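Local coordinates for protein endoglucanase E (Clostridium thermocellum, PDB 2WAO) that cleaves cellulose as an endo-1,4-beta-glucanase and carries a carbohydrate esterase domain that probably deacetylates plant polysaccharides and binds cello-oligosaccharides, at residues Q145-P149 against K150-S154. Sequence-based numbering, arbitrary orientation.
Sequences QSFTP and KNENS. With BGC (beta-D-glucopyranose), chain B.
Thr148 and Pro149 meet Lys150, Asn151 and Glu152 in a local contact round a short 3-10 segment, in the surface loop between helix 131-134 and helix 158-165. Two successive backbone bonds build overlapping 3-10 turns: Asn151 N gives its hydrogen to Thr148 O at 3.0 Å, and Glu152 N to Pro149 O at 3.1 Å. Proline suits the first turn of a helix, where its missing N-H costs no bond. A water bridges Pro149 O and Glu152 O. The lysine chain bends at its last torsion (chi4 -61°), bringing Lys150 NZ within 2.9 Å of Thr148 OG1, which accepts its hydrogen. Thr148 OG1 and Asn151 ND2, short polar ends side by side, both bond Glu307 OE2. Across the turn, the Glu152 carboxylate meets the edge of the Phe147 ring, planes 66° apart, with Glu152 OE2 3.5 Å from Phe147 CE1, where the slightly positive C-H rim probably favours an anion; Glu152 OE1 also accepts from Glu96 N. Phe147 CB lies 3.7 Å from O6 of a bound glucose, and its CG and CD2 lie near C6. Phe147 thus sits beside the sugar's hydroxymethyl group in the glycan pocket of a GDSL-like (SGNH-clan) esterase domain.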
loop_
_atom_site.group_PDB
_atom_site.type_symbol
_atom_site.label_atom_id
_atom_site.label_comp_id
_atom_site.label_asym_id
_atom_site.label_seq_id
_atom_site.Cartn_x
_atom_site.Cartn_y
_atom_site.Cartn_z
ATOM N N GLN A 145 -6.058 -18.259 12.121
ATOM C CA GLN A 145 -6.842 -18.199 10.893
ATOM C C GLN A 145 -5.941 -17.853 9.710
ATOM O O GLN A 145 -5.062 -16.965 9.814
ATOM C CB GLN A 145 -7.965 -17.175 11.048
ATOM C CG GLN A 145 -8.925 -17.093 9.841
ATOM C CD GLN A 145 -10.152 -16.235 10.122
ATOM O OE1 GLN A 145 -10.288 -15.129 9.594
ATOM N NE2 GLN A 145 -11.036 -16.737 10.966
ATOM N N SER A 146 -6.135 -18.558 8.592
ATOM C CA SER A 146 -5.368 -18.236 7.399
ATOM C C SER A 146 -5.982 -17.063 6.602
ATOM O O SER A 146 -7.056 -16.566 6.922
ATOM C CB SER A 146 -5.200 -19.466 6.542
ATOM O OG SER A 146 -6.469 -19.966 6.247
ATOM N N PHE A 147 -5.259 -16.635 5.575
ATOM C CA PHE A 147 -5.636 -15.479 4.793
ATOM C C PHE A 147 -7.049 -15.590 4.225
ATOM O O PHE A 147 -7.397 -16.602 3.586
ATOM C CB PHE A 147 -4.662 -15.312 3.632
ATOM C CG PHE A 147 -4.957 -14.113 2.772
ATOM C CD1 PHE A 147 -4.580 -12.830 3.209
ATOM C CD2 PHE A 147 -5.581 -14.252 1.535
ATOM C CE1 PHE A 147 -4.825 -11.683 2.393
ATOM C CE2 PHE A 147 -5.840 -13.113 0.699
ATOM C CZ PHE A 147 -5.472 -11.841 1.142
ATOM N N THR A 148 -7.825 -14.530 4.426
ATOM C CA THR A 148 -9.082 -14.332 3.674
ATOM C C THR A 148 -9.106 -12.916 3.083
ATOM O O THR A 148 -8.763 -11.938 3.758
ATOM C CB THR A 148 -10.326 -14.587 4.540
ATOM O OG1 THR A 148 -10.471 -13.569 5.514
ATOM C CG2 THR A 148 -10.229 -15.956 5.298
ATOM N N PRO A 149 -9.469 -12.787 1.795
ATOM C CA PRO A 149 -9.545 -11.435 1.173
ATOM C C PRO A 149 -10.398 -10.444 1.968
ATOM O O PRO A 149 -10.018 -9.264 2.074
ATOM C CB PRO A 149 -10.195 -11.725 -0.169
ATOM C CG PRO A 149 -9.639 -13.131 -0.506
ATOM C CD PRO A 149 -9.776 -13.853 0.828
ATOM N N LYS A 150 -11.518 -10.912 2.551
ATOM C CA LYS A 150 -12.420 -10.040 3.285
ATOM C C LYS A 150 -11.731 -9.354 4.455
ATOM O O LYS A 150 -12.162 -8.281 4.863
ATOM C CB LYS A 150 -13.650 -10.810 3.817
ATOM C CG LYS A 150 -13.363 -11.794 4.992
ATOM C CD LYS A 150 -14.502 -12.831 5.141
ATOM C CE LYS A 150 -14.386 -13.640 6.424
ATOM N NZ LYS A 150 -13.123 -14.367 6.415
ATOM N N ASN A 151 -10.689 -9.986 5.001
ATOM C CA ASN A 151 -10.026 -9.430 6.200
ATOM C C ASN A 151 -8.774 -8.558 5.924
ATOM O O ASN A 151 -8.028 -8.155 6.848
ATOM C CB ASN A 151 -9.709 -10.584 7.163
ATOM C CG ASN A 151 -10.923 -10.961 8.029
ATOM O OD1 ASN A 151 -11.867 -10.175 8.178
ATOM N ND2 ASN A 151 -10.887 -12.147 8.596
ATOM N N GLU A 152 -8.513 -8.281 4.647
ATOM C CA GLU A 152 -7.332 -7.504 4.303
ATOM C C GLU A 152 -7.781 -6.077 4.037
ATOM O O GLU A 152 -8.278 -5.767 2.963
ATOM C CB GLU A 152 -6.672 -8.095 3.033
ATOM C CG GLU A 152 -5.453 -7.301 2.495
ATOM C CD GLU A 152 -4.753 -8.072 1.362
ATOM O OE1 GLU A 152 -5.381 -8.224 0.265
ATOM O OE2 GLU A 152 -3.583 -8.527 1.592
ATOM N N ASN A 153 -7.605 -5.206 5.007
ATOM C CA ASN A 153 -8.043 -3.834 4.864
ATOM C C ASN A 153 -6.870 -2.832 4.779
ATOM O O ASN A 153 -6.451 -2.228 5.807
ATOM C CB ASN A 153 -9.006 -3.470 6.011
ATOM C CG ASN A 153 -9.508 -2.056 5.920
ATOM O OD1 ASN A 153 -10.158 -1.543 6.854
ATOM N ND2 ASN A 153 -9.297 -1.431 4.778
ATOM N N SER A 154 -6.406 -2.596 3.537
ATOM C CA SER A 154 -5.314 -1.626 3.340
ATOM C C SER A 154 -5.657 -0.184 3.742
ATOM O O SER A 154 -4.746 0.618 3.927
ATOM C CB SER A 154 -4.763 -1.642 1.917
ATOM O OG SER A 154 -5.804 -1.293 1.038
HETATM C C2 BGC B . 2.123 -16.331 0.155
HETATM C C3 BGC B . 1.319 -15.659 -0.964
HETATM C C4 BGC B . -0.177 -15.944 -0.819
HETATM C C5 BGC B . -0.622 -15.480 0.554
HETATM C C6 BGC B . -2.143 -15.605 0.755
HETATM C C1 BGC B . 1.475 -16.025 1.500
HETATM O O2 BGC B . 3.483 -15.918 0.145
HETATM O O3 BGC B . 1.832 -16.016 -2.232
HETATM O O4 BGC B . -0.896 -15.196 -1.778
HETATM O O5 BGC B . 0.091 -16.313 1.453
HETATM O O6 BGC B . -2.484 -16.918 1.112
HETATM O O HOH W 1 -10.775 -6.737 2.159
#